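Local coordinates for protein arginine decarboxylase (Campylobacter jejuni subsp. jejuni, PDB 3NZP) that probably catalyses the pyridoxal-phosphate-dependent decarboxylation of arginine to agmatine, a step in polyamine and spermidine biosynthesis, at residues B[461-466]-B[512-517]; B[331-336]-B[508-513]; B[6-11]-B[278-283]. All coordinates share one frame; numbering follows the deposited sequence.

Contact 1: B[461-466]-B[512-517]; sequences PIMPLD and GFFLVG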
loop_
_atom_site.group_PDB
_atom_site.type_symbol
_atom_site.label_atom_id
_atom_site.label_comp_id
_atom_site.label_asym_id
_atom_site.label_seq_id
_atom_site.Cartn_x
_atom_site.Cartn_y
_atom_site.Cartn_z
ATOM N N PRO B 461 16.766 6.903 -2.239
ATOM C CA PRO B 461 18.016 6.979 -2.987
ATOM C C PRO B 461 18.381 5.631 -3.572
ATOM O O PRO B 461 18.211 4.593 -2.929
ATOM C CB PRO B 461 19.019 7.471 -1.944
ATOM C CG PRO B 461 18.422 7.022 -0.638
ATOM C CD PRO B 461 16.957 7.307 -0.838
ATOM N N ILE B 462 18.883 5.651 -4.803
ATOM C CA ILE B 462 19.265 4.420 -5.499
ATOM C C ILE B 462 20.658 4.529 -6.110
ATOM O O ILE B 462 20.923 5.457 -6.865
ATOM C CB ILE B 462 18.253 4.128 -6.612
ATOM C CG1 ILE B 462 16.874 3.925 -5.994
ATOM C CG2 ILE B 462 18.694 2.928 -7.407
ATOM C CD1 ILE B 462 15.755 3.847 -6.997
HETATM N N MSE B 463 21.542 3.591 -5.783
HETATM C CA MSE B 463 22.899 3.606 -6.334
HETATM C C MSE B 463 23.491 2.200 -6.360
HETATM O O MSE B 463 23.197 1.385 -5.482
HETATM C CB MSE B 463 23.820 4.494 -5.506
HETATM C CG MSE B 463 24.180 3.887 -4.171
HETATM SE SE MSE B 463 25.427 4.975 -3.196
HETATM C CE MSE B 463 26.999 4.667 -4.277
ATOM N N PRO B 464 24.333 1.896 -7.359
ATOM C CA PRO B 464 24.950 0.576 -7.470
ATOM C C PRO B 464 25.836 0.300 -6.270
ATOM O O PRO B 464 26.326 1.231 -5.636
ATOM C CB PRO B 464 25.761 0.684 -8.746
ATOM C CG PRO B 464 25.000 1.693 -9.538
ATOM C CD PRO B 464 24.685 2.728 -8.515
ATOM N N LEU B 465 26.057 -0.971 -5.965
ATOM C CA LEU B 465 26.887 -1.311 -4.822
ATOM C C LEU B 465 28.380 -1.228 -5.084
ATOM O O LEU B 465 29.177 -1.132 -4.149
ATOM C CB LEU B 465 26.544 -2.705 -4.316
ATOM C CG LEU B 465 25.444 -2.739 -3.252
ATOM C CD1 LEU B 465 24.165 -2.147 -3.817
ATOM C CD2 LEU B 465 25.231 -4.178 -2.796
ATOM N N ASP B 466 28.754 -1.266 -6.354
ATOM C CA ASP B 466 30.154 -1.216 -6.736
ATOM C C ASP B 466 30.283 -0.586 -8.112
ATOM O O ASP B 466 29.301 -0.108 -8.689
ATOM C CB ASP B 466 30.733 -2.633 -6.763
ATOM C CG ASP B 466 30.172 -3.471 -7.904
ATOM O OD1 ASP B 466 30.555 -4.659 -8.024
ATOM O OD2 ASP B 466 29.346 -2.949 -8.691
ATOM N N GLY B 512 21.165 -0.737 -4.861
ATOM C CA GLY B 512 20.841 -0.537 -3.468
ATOM C C GLY B 512 19.808 0.549 -3.266
ATOM O O GLY B 512 19.904 1.640 -3.833
ATOM N N PHE B 513 18.798 0.247 -2.465
ATOM C CA PHE B 513 17.762 1.215 -2.173
ATOM C C PHE B 513 17.922 1.549 -0.703
ATOM O O PHE B 513 17.730 0.686 0.158
ATOM C CB PHE B 513 16.420 0.594 -2.453
ATOM C CG PHE B 513 16.283 0.103 -3.857
ATOM C CD1 PHE B 513 15.770 0.936 -4.852
ATOM C CD2 PHE B 513 16.681 -1.187 -4.195
ATOM C CE1 PHE B 513 15.648 0.489 -6.159
ATOM C CE2 PHE B 513 16.563 -1.644 -5.497
ATOM C CZ PHE B 513 16.045 -0.802 -6.485
ATOM N N PHE B 514 18.287 2.799 -0.420
ATOM C CA PHE B 514 18.531 3.228 0.954
ATOM C C PHE B 514 17.412 3.984 1.673
ATOM O O PHE B 514 16.462 4.448 1.054
ATOM C CB PHE B 514 19.826 4.051 1.001
ATOM C CG PHE B 514 21.038 3.303 0.490
ATOM C CD1 PHE B 514 21.154 2.991 -0.867
ATOM C CD2 PHE B 514 22.040 2.865 1.373
ATOM C CE1 PHE B 514 22.240 2.240 -1.345
ATOM C CE2 PHE B 514 23.137 2.107 0.907
ATOM C CZ PHE B 514 23.238 1.797 -0.458
ATOM N N LEU B 515 17.537 4.079 2.995
ATOM C CA LEU B 515 16.567 4.797 3.808
ATOM C C LEU B 515 15.214 4.144 3.730
ATOM O O LEU B 515 14.172 4.776 3.918
ATOM C CB LEU B 515 16.472 6.239 3.317
ATOM C CG LEU B 515 17.568 7.190 3.802
ATOM C CD1 LEU B 515 18.919 6.519 3.901
ATOM C CD2 LEU B 515 17.606 8.355 2.835
ATOM N N VAL B 516 15.240 2.851 3.483
ATOM C CA VAL B 516 14.020 2.091 3.339
ATOM C C VAL B 516 13.626 1.394 4.649
ATOM O O VAL B 516 12.733 0.551 4.678
ATOM C CB VAL B 516 14.226 1.091 2.201
ATOM C CG1 VAL B 516 15.138 -0.035 2.656
ATOM C CG2 VAL B 516 12.908 0.617 1.698
ATOM N N GLY B 517 14.276 1.786 5.740
ATOM C CA GLY B 517 13.998 1.176 7.026
ATOM C C GLY B 517 12.793 1.711 7.786
ATOM O O GLY B 517 12.545 1.320 8.925
#

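Contact 2: B[331-336]-B[508-513]; sequences VLIAPV and NYFLGF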
loop_
_atom_site.group_PDB
_atom_site.type_symbol
_atom_site.label_atom_id
_atom_site.label_comp_id
_atom_site.label_asym_id
_atom_site.label_seq_id
_atom_site.Cartn_x
_atom_site.Cartn_y
_atom_site.Cartn_z
ATOM N N VAL B 331 18.961 -1.398 4.266
ATOM C CA VAL B 331 19.270 -1.222 2.856
ATOM C C VAL B 331 18.687 -2.405 2.109
ATOM O O VAL B 331 18.857 -3.552 2.531
ATOM C CB VAL B 331 20.783 -1.180 2.614
ATOM C CG1 VAL B 331 21.049 -0.922 1.144
ATOM C CG2 VAL B 331 21.427 -0.103 3.476
ATOM N N LEU B 332 17.993 -2.126 1.009
ATOM C CA LEU B 332 17.397 -3.184 0.203
ATOM C C LEU B 332 18.256 -3.413 -1.031
ATOM O O LEU B 332 18.250 -2.601 -1.948
ATOM C CB LEU B 332 15.978 -2.786 -0.215
ATOM C CG LEU B 332 15.074 -3.873 -0.818
ATOM C CD1 LEU B 332 15.398 -4.095 -2.271
ATOM C CD2 LEU B 332 15.245 -5.152 -0.015
ATOM N N ILE B 333 19.011 -4.506 -1.044
ATOM C CA ILE B 333 19.871 -4.834 -2.182
ATOM C C ILE B 333 19.156 -5.801 -3.116
ATOM O O ILE B 333 18.571 -6.792 -2.666
ATOM C CB ILE B 333 21.179 -5.516 -1.732
ATOM C CG1 ILE B 333 22.070 -4.520 -1.003
ATOM C CG2 ILE B 333 21.883 -6.137 -2.922
ATOM C CD1 ILE B 333 21.760 -4.415 0.465
ATOM N N ALA B 334 19.208 -5.520 -4.414
ATOM C CA ALA B 334 18.569 -6.381 -5.408
ATOM C C ALA B 334 19.428 -6.468 -6.662
ATOM O O ALA B 334 19.802 -5.452 -7.236
ATOM C CB ALA B 334 17.198 -5.840 -5.755
ATOM N N PRO B 335 19.765 -7.693 -7.098
ATOM C CA PRO B 335 20.590 -7.892 -8.295
ATOM C C PRO B 335 19.833 -7.597 -9.597
ATOM O O PRO B 335 18.631 -7.841 -9.696
ATOM C CB PRO B 335 21.004 -9.359 -8.177
ATOM C CG PRO B 335 19.825 -9.986 -7.544
ATOM C CD PRO B 335 19.449 -8.988 -6.463
ATOM N N VAL B 336 20.537 -7.067 -10.593
ATOM C CA VAL B 336 19.893 -6.759 -11.861
ATOM C C VAL B 336 19.750 -8.033 -12.675
ATOM O O VAL B 336 20.746 -8.611 -13.091
ATOM C CB VAL B 336 20.702 -5.767 -12.707
ATOM C CG1 VAL B 336 19.864 -5.319 -13.897
ATOM C CG2 VAL B 336 21.116 -4.574 -11.874
ATOM N N ASN B 508 28.067 -9.612 -12.199
ATOM C CA ASN B 508 26.949 -9.320 -11.309
ATOM C C ASN B 508 26.829 -7.835 -11.052
ATOM O O ASN B 508 27.830 -7.149 -10.842
ATOM C CB ASN B 508 27.113 -10.084 -9.995
ATOM C CG ASN B 508 26.482 -11.464 -10.053
ATOM O OD1 ASN B 508 26.802 -12.350 -9.249
ATOM N ND2 ASN B 508 25.563 -11.649 -11.003
ATOM N N TYR B 509 25.600 -7.335 -11.081
ATOM C CA TYR B 509 25.355 -5.914 -10.863
ATOM C C TYR B 509 24.213 -5.742 -9.878
ATOM O O TYR B 509 23.060 -6.019 -10.209
ATOM C CB TYR B 509 25.007 -5.242 -12.188
ATOM C CG TYR B 509 25.129 -3.739 -12.168
ATOM C CD1 TYR B 509 26.281 -3.124 -11.678
ATOM C CD2 TYR B 509 24.110 -2.929 -12.671
ATOM C CE1 TYR B 509 26.422 -1.739 -11.690
ATOM C CE2 TYR B 509 24.243 -1.537 -12.688
ATOM C CZ TYR B 509 25.406 -0.954 -12.194
ATOM O OH TYR B 509 25.561 0.411 -12.209
ATOM N N PHE B 510 24.538 -5.285 -8.672
ATOM C CA PHE B 510 23.531 -5.087 -7.633
ATOM C C PHE B 510 23.158 -3.619 -7.408
ATOM O O PHE B 510 24.004 -2.724 -7.457
ATOM C CB PHE B 510 24.015 -5.663 -6.296
ATOM C CG PHE B 510 24.340 -7.122 -6.338
ATOM C CD1 PHE B 510 25.603 -7.554 -6.698
ATOM C CD2 PHE B 510 23.381 -8.070 -6.000
ATOM C CE1 PHE B 510 25.914 -8.918 -6.720
ATOM C CE2 PHE B 510 23.681 -9.435 -6.020
ATOM C CZ PHE B 510 24.950 -9.859 -6.379
ATOM N N LEU B 511 21.880 -3.381 -7.155
ATOM C CA LEU B 511 21.410 -2.040 -6.881
ATOM C C LEU B 511 21.042 -1.940 -5.407
ATOM O O LEU B 511 20.667 -2.931 -4.774
ATOM C CB LEU B 511 20.201 -1.701 -7.751
ATOM C CG LEU B 511 20.545 -1.476 -9.218
ATOM C CD1 LEU B 511 19.311 -1.000 -9.960
ATOM C CD2 LEU B 511 21.665 -0.446 -9.329
ATOM N N GLY B 512 21.165 -0.737 -4.861
ATOM C CA GLY B 512 20.841 -0.537 -3.468
ATOM C C GLY B 512 19.808 0.549 -3.266
ATOM O O GLY B 512 19.904 1.640 -3.833
ATOM N N PHE B 513 18.798 0.247 -2.465
ATOM C CA PHE B 513 17.762 1.215 -2.173
ATOM C C PHE B 513 17.922 1.549 -0.703
ATOM O O PHE B 513 17.730 0.686 0.158
ATOM C CB PHE B 513 16.420 0.594 -2.453
ATOM C CG PHE B 513 16.283 0.103 -3.857
ATOM C CD1 PHE B 513 15.770 0.936 -4.852
ATOM C CD2 PHE B 513 16.681 -1.187 -4.195
ATOM C CE1 PHE B 513 15.648 0.489 -6.159
ATOM C CE2 PHE B 513 16.563 -1.644 -5.497
ATOM C CZ PHE B 513 16.045 -0.802 -6.485
#

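Contact 3: B[6-11]-B[278-283]; sequences IDIWGN and EYSQFK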
loop_
_atom_site.group_PDB
_atom_site.type_symbol
_atom_site.label_atom_id
_atom_site.label_comp_id
_atom_site.label_asym_id
_atom_site.label_seq_id
_atom_site.Cartn_x
_atom_site.Cartn_y
_atom_site.Cartn_z
ATOM N N ILE B 6 25.456 10.682 -2.513
ATOM C CA ILE B 6 25.713 9.993 -1.261
ATOM C C ILE B 6 26.021 10.969 -0.131
ATOM O O ILE B 6 25.998 10.605 1.044
ATOM C CB ILE B 6 26.881 9.001 -1.422
ATOM C CG1 ILE B 6 27.017 8.138 -0.163
ATOM C CG2 ILE B 6 28.144 9.761 -1.742
ATOM C CD1 ILE B 6 28.019 7.003 -0.285
ATOM N N ASP B 7 26.302 12.216 -0.483
ATOM C CA ASP B 7 26.618 13.212 0.528
ATOM C C ASP B 7 25.386 13.927 1.055
ATOM O O ASP B 7 25.386 14.433 2.178
ATOM C CB ASP B 7 27.620 14.220 -0.031
ATOM C CG ASP B 7 29.068 13.754 0.127
ATOM O OD1 ASP B 7 29.964 14.418 -0.440
ATOM O OD2 ASP B 7 29.312 12.740 0.823
ATOM N N ILE B 8 24.332 13.955 0.247
ATOM C CA ILE B 8 23.091 14.605 0.641
ATOM C C ILE B 8 22.288 13.723 1.600
ATOM O O ILE B 8 22.123 14.049 2.777
ATOM C CB ILE B 8 22.234 14.903 -0.581
ATOM C CG1 ILE B 8 23.040 15.717 -1.590
ATOM C CG2 ILE B 8 20.984 15.636 -0.169
ATOM C CD1 ILE B 8 22.287 16.005 -2.883
ATOM N N TRP B 9 21.800 12.597 1.087
ATOM C CA TRP B 9 21.005 11.665 1.880
ATOM C C TRP B 9 21.871 10.729 2.708
ATOM O O TRP B 9 21.431 10.202 3.728
ATOM C CB TRP B 9 20.112 10.808 0.977
ATOM C CG TRP B 9 20.882 9.918 0.048
ATOM C CD1 TRP B 9 21.256 10.203 -1.230
ATOM C CD2 TRP B 9 21.454 8.635 0.360
ATOM N NE1 TRP B 9 22.029 9.187 -1.734
ATOM C CE2 TRP B 9 22.169 8.215 -0.785
ATOM C CE3 TRP B 9 21.437 7.811 1.490
ATOM C CZ2 TRP B 9 22.863 6.999 -0.830
ATOM C CZ3 TRP B 9 22.132 6.596 1.445
ATOM C CH2 TRP B 9 22.834 6.207 0.291
ATOM N N GLY B 10 23.102 10.524 2.260
ATOM C CA GLY B 10 23.990 9.617 2.950
ATOM C C GLY B 10 24.628 10.061 4.247
ATOM O O GLY B 10 24.945 9.219 5.087
ATOM N N ASN B 11 24.818 11.360 4.444
ATOM C CA ASN B 11 25.475 11.822 5.672
ATOM C C ASN B 11 26.782 11.087 5.838
ATOM O O ASN B 11 27.264 10.442 4.908
ATOM C CB ASN B 11 24.613 11.556 6.893
ATOM C CG ASN B 11 23.856 12.779 7.321
ATOM O OD1 ASN B 11 23.157 13.404 6.518
ATOM N ND2 ASN B 11 23.991 13.143 8.592
ATOM N N GLU B 278 16.201 13.235 5.256
ATOM C CA GLU B 278 16.670 13.667 3.946
ATOM C C GLU B 278 16.728 12.490 2.967
ATOM O O GLU B 278 17.576 11.611 3.104
ATOM C CB GLU B 278 18.050 14.304 4.044
ATOM C CG GLU B 278 18.491 14.895 2.718
ATOM C CD GLU B 278 17.475 15.902 2.196
ATOM O OE1 GLU B 278 17.262 16.936 2.876
ATOM O OE2 GLU B 278 16.882 15.652 1.121
ATOM N N TYR B 279 15.831 12.487 1.984
ATOM C CA TYR B 279 15.744 11.411 0.995
ATOM C C TYR B 279 16.315 11.812 -0.362
ATOM O O TYR B 279 16.646 10.967 -1.197
ATOM C CB TYR B 279 14.278 10.995 0.825
ATOM C CG TYR B 279 13.706 10.195 1.983
ATOM C CD1 TYR B 279 13.963 8.833 2.097
ATOM C CD2 TYR B 279 12.890 10.790 2.946
ATOM C CE1 TYR B 279 13.420 8.077 3.133
ATOM C CE2 TYR B 279 12.338 10.042 3.995
ATOM C CZ TYR B 279 12.610 8.684 4.076
ATOM O OH TYR B 279 12.070 7.907 5.091
ATOM N N SER B 280 16.411 13.116 -0.574
ATOM C CA SER B 280 16.926 13.653 -1.817
ATOM C C SER B 280 18.359 13.237 -2.106
ATOM O O SER B 280 19.217 13.309 -1.230
ATOM C CB SER B 280 16.860 15.162 -1.784
ATOM O OG SER B 280 17.665 15.678 -2.818
ATOM N N GLN B 281 18.611 12.807 -3.344
ATOM C CA GLN B 281 19.955 12.394 -3.778
ATOM C C GLN B 281 20.375 13.221 -4.993
ATOM O O GLN B 281 21.322 12.874 -5.702
ATOM C CB GLN B 281 19.991 10.903 -4.139
ATOM C CG GLN B 281 19.252 10.532 -5.422
ATOM C CD GLN B 281 19.394 9.054 -5.785
ATOM O OE1 GLN B 281 20.498 8.512 -5.793
ATOM N NE2 GLN B 281 18.275 8.403 -6.095
ATOM N N PHE B 282 19.652 14.316 -5.220
ATOM C CA PHE B 282 19.922 15.217 -6.330
ATOM C C PHE B 282 20.166 16.635 -5.825
ATOM O O PHE B 282 19.393 17.174 -5.027
ATOM C CB PHE B 282 18.751 15.203 -7.313
ATOM C CG PHE B 282 18.570 13.888 -8.008
ATOM C CD1 PHE B 282 19.456 13.483 -8.999
ATOM C CD2 PHE B 282 17.536 13.033 -7.648
ATOM C CE1 PHE B 282 19.318 12.245 -9.623
ATOM C CE2 PHE B 282 17.389 11.791 -8.267
ATOM C CZ PHE B 282 18.286 11.397 -9.254
ATOM N N LYS B 283 21.259 17.221 -6.301
ATOM C CA LYS B 283 21.664 18.567 -5.927
ATOM C C LYS B 283 20.519 19.559 -6.124
ATOM O O LYS B 283 19.825 19.538 -7.144
ATOM C CB LYS B 283 22.881 18.984 -6.766
ATOM C CG LYS B 283 23.551 20.284 -6.324
ATOM C CD LYS B 283 24.821 20.591 -7.127
ATOM C CE LYS B 283 24.531 20.884 -8.602
ATOM N NZ LYS B 283 23.679 22.089 -8.809
#

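Contact 1: B[461-466]-B[512-517]
Pro461 to Met463 pair antiparallel with Gly512 to Phe514 through three backbone hydrogen bonds. Phe514 N donates almost straight to Pro461 O (3.1 Å, N-H...O 166°). Met463 N reaches Gly512 O at 3.2 Å, and Gly512 N returns a more bent bond to Met463 O (138°). Met463 and Gly512 thus form a hydrogen-bonded pair, and Ile462 and Phe513 the non-hydrogen-bonded pair beside it. CA-H...O contacts from Ile462 to Gly512 O and from Phe513 to Pro461 O supplement the ladder.

Apolar contacts lie on both faces. Ile462 and Phe513 run side by side, with Ile462 CG1 3.4 Å from Phe513 CD1 and Ile462 CD1 alongside Phe513 CE1. Met463 points to the other face. With its CG between backbone N and carbonyl carbon (chi1 73°), that atom lies 3.8 Å from Phe514 CE1; the selenium of this selenomethionine makes an oblique Met-aromatic contact 5.2 Å from the ring centroid. Leu465 CD1 lies 3.5 Å from Gly512 N, where glycine has no side chain. Beyond the strand pair, Pro461 CG touches Phe514 CB. The same Pro461 CG lies 3.8 Å from Leu515 CD2.

Strand 462-464 flanks strand 510-513 in the mixed beta sheet that accompanies the PLP-binding barrel. Phe513 also stacks on Phe444, while Phe514 meets Phe14 edge-to-face. The chain continues from here to Tyr519, a PLP-binding residue. Backbone bonding fixes the register, and the buried side chains across it contribute only apolar and selenium-aromatic contacts, with no charged group.

Contact 2: B[331-336]-B[508-513]
Phe513 and Leu332 share two backbone hydrogen bonds, Leu332 N to Phe513 O and Phe513 N to Leu332 O, both 2.9 Å. The two side chains lie side by side and point the same way, with Leu332 CD1 3.7 Å from Phe513 CD2. The Phe513 ring turns its edge to its partner's backbone: Leu332 O lies in the ring plane, next to CD2. Ala334 CB lies at the same ring's edge, farther off, at 4.3 Å from CE2.

Ala334 and Leu511 form the next hydrogen-bonded pair, alternating with the non-hydrogen-bonded pairs Ile333-Gly512 and Pro335-Phe510. This is a regular antiparallel ladder; the axes of segments 331-336 and 510-513 run 154° apart. In the mixed beta sheet, strand 510-513 is bordered by 330-341 on one side and 462-464 on the other.

Val336 closes the ladder, its N donating to Tyr509 O (2.8 Å). Its CG2 packs on Tyr509 CD2 at 3.5 Å, the two side chains lying alongside each other in the same direction, with Leu511 CG a little farther away. The Tyr509 hydroxyl is hydrogen-bonded to His500 ND1.

Phe510 occupies the face shared with Ile333 and Pro335. Its CE2 lies 3.4 Å from Pro335 CB, and its CD2 meets Ile333 CG2 at 3.9 Å, both oblique to the ring. Ile32 and Arg39 of helix 31-40 also touch the Phe510 side chain.

Contact 3: B[6-11]-B[278-283]
Trp9 and Glu278 mark the nearest backbone approach, CA atoms 5.2 Å apart, between two irregular segments with no hydrogen bond across them. Residues 278-283 belong to the loop that follows strand 268-272, the seventh of the PLP-binding TIM barrel, and precedes helix 292-309; residues 6-11 form an N-terminal loop laid against it.

Ile8 has the most surface covered here. Its CG2, anti to the backbone N, lies beside Ser280 O and 3.9 Å from Glu278 CG, while its CD1 reaches past to the backbone carbonyl carbon of Phe282 (3.7 Å). Trp9 sets its CB against two carbonyls, 3.4 Å from Glu278 O and 3.5 Å from Ser280 O, the latter in plane at the indole edge. Indole CD1 packs obliquely on Gln281 CB, and Ile6 CA covers one face near the rim. Trp9 NE1 donates to Tyr4 O.

Tyr279 points away from the N-terminal loop and is hydrogen-bonded through OH to NH2 of Arg323, a PLP-binding residue. The Glu278 chain bends at chi2 (56°), which sets CD; its OE2 accepts Ser287 N as well as Ser280 N, the latter at 3.1 Å on the anti lone pair.

How the contacts relate
The touching residues of contacts 1 and 2 are all buried, and the two are neighbours in one mixed sheet that share Gly512 and Phe513: strand 510-513 bonds to 462-464 along one edge and to 330-341 along the other. Leu465 bridges them, its N probably hydrogen-bonded to Phe510 O and its CD2 packed on Ile333 CG1. Contact 3 is only partly buried and joins two loops, one of them from the barrel, without a hydrogen bond between its segments. It adjoins contact 1 through Trp9 CH2 against Phe514 CG and Leu515 CD2 near Glu278 O, but does not touch contact 2. Backbone ladders thus dominate the sheet, while side chains packed on backbone and on one another make the loop contact.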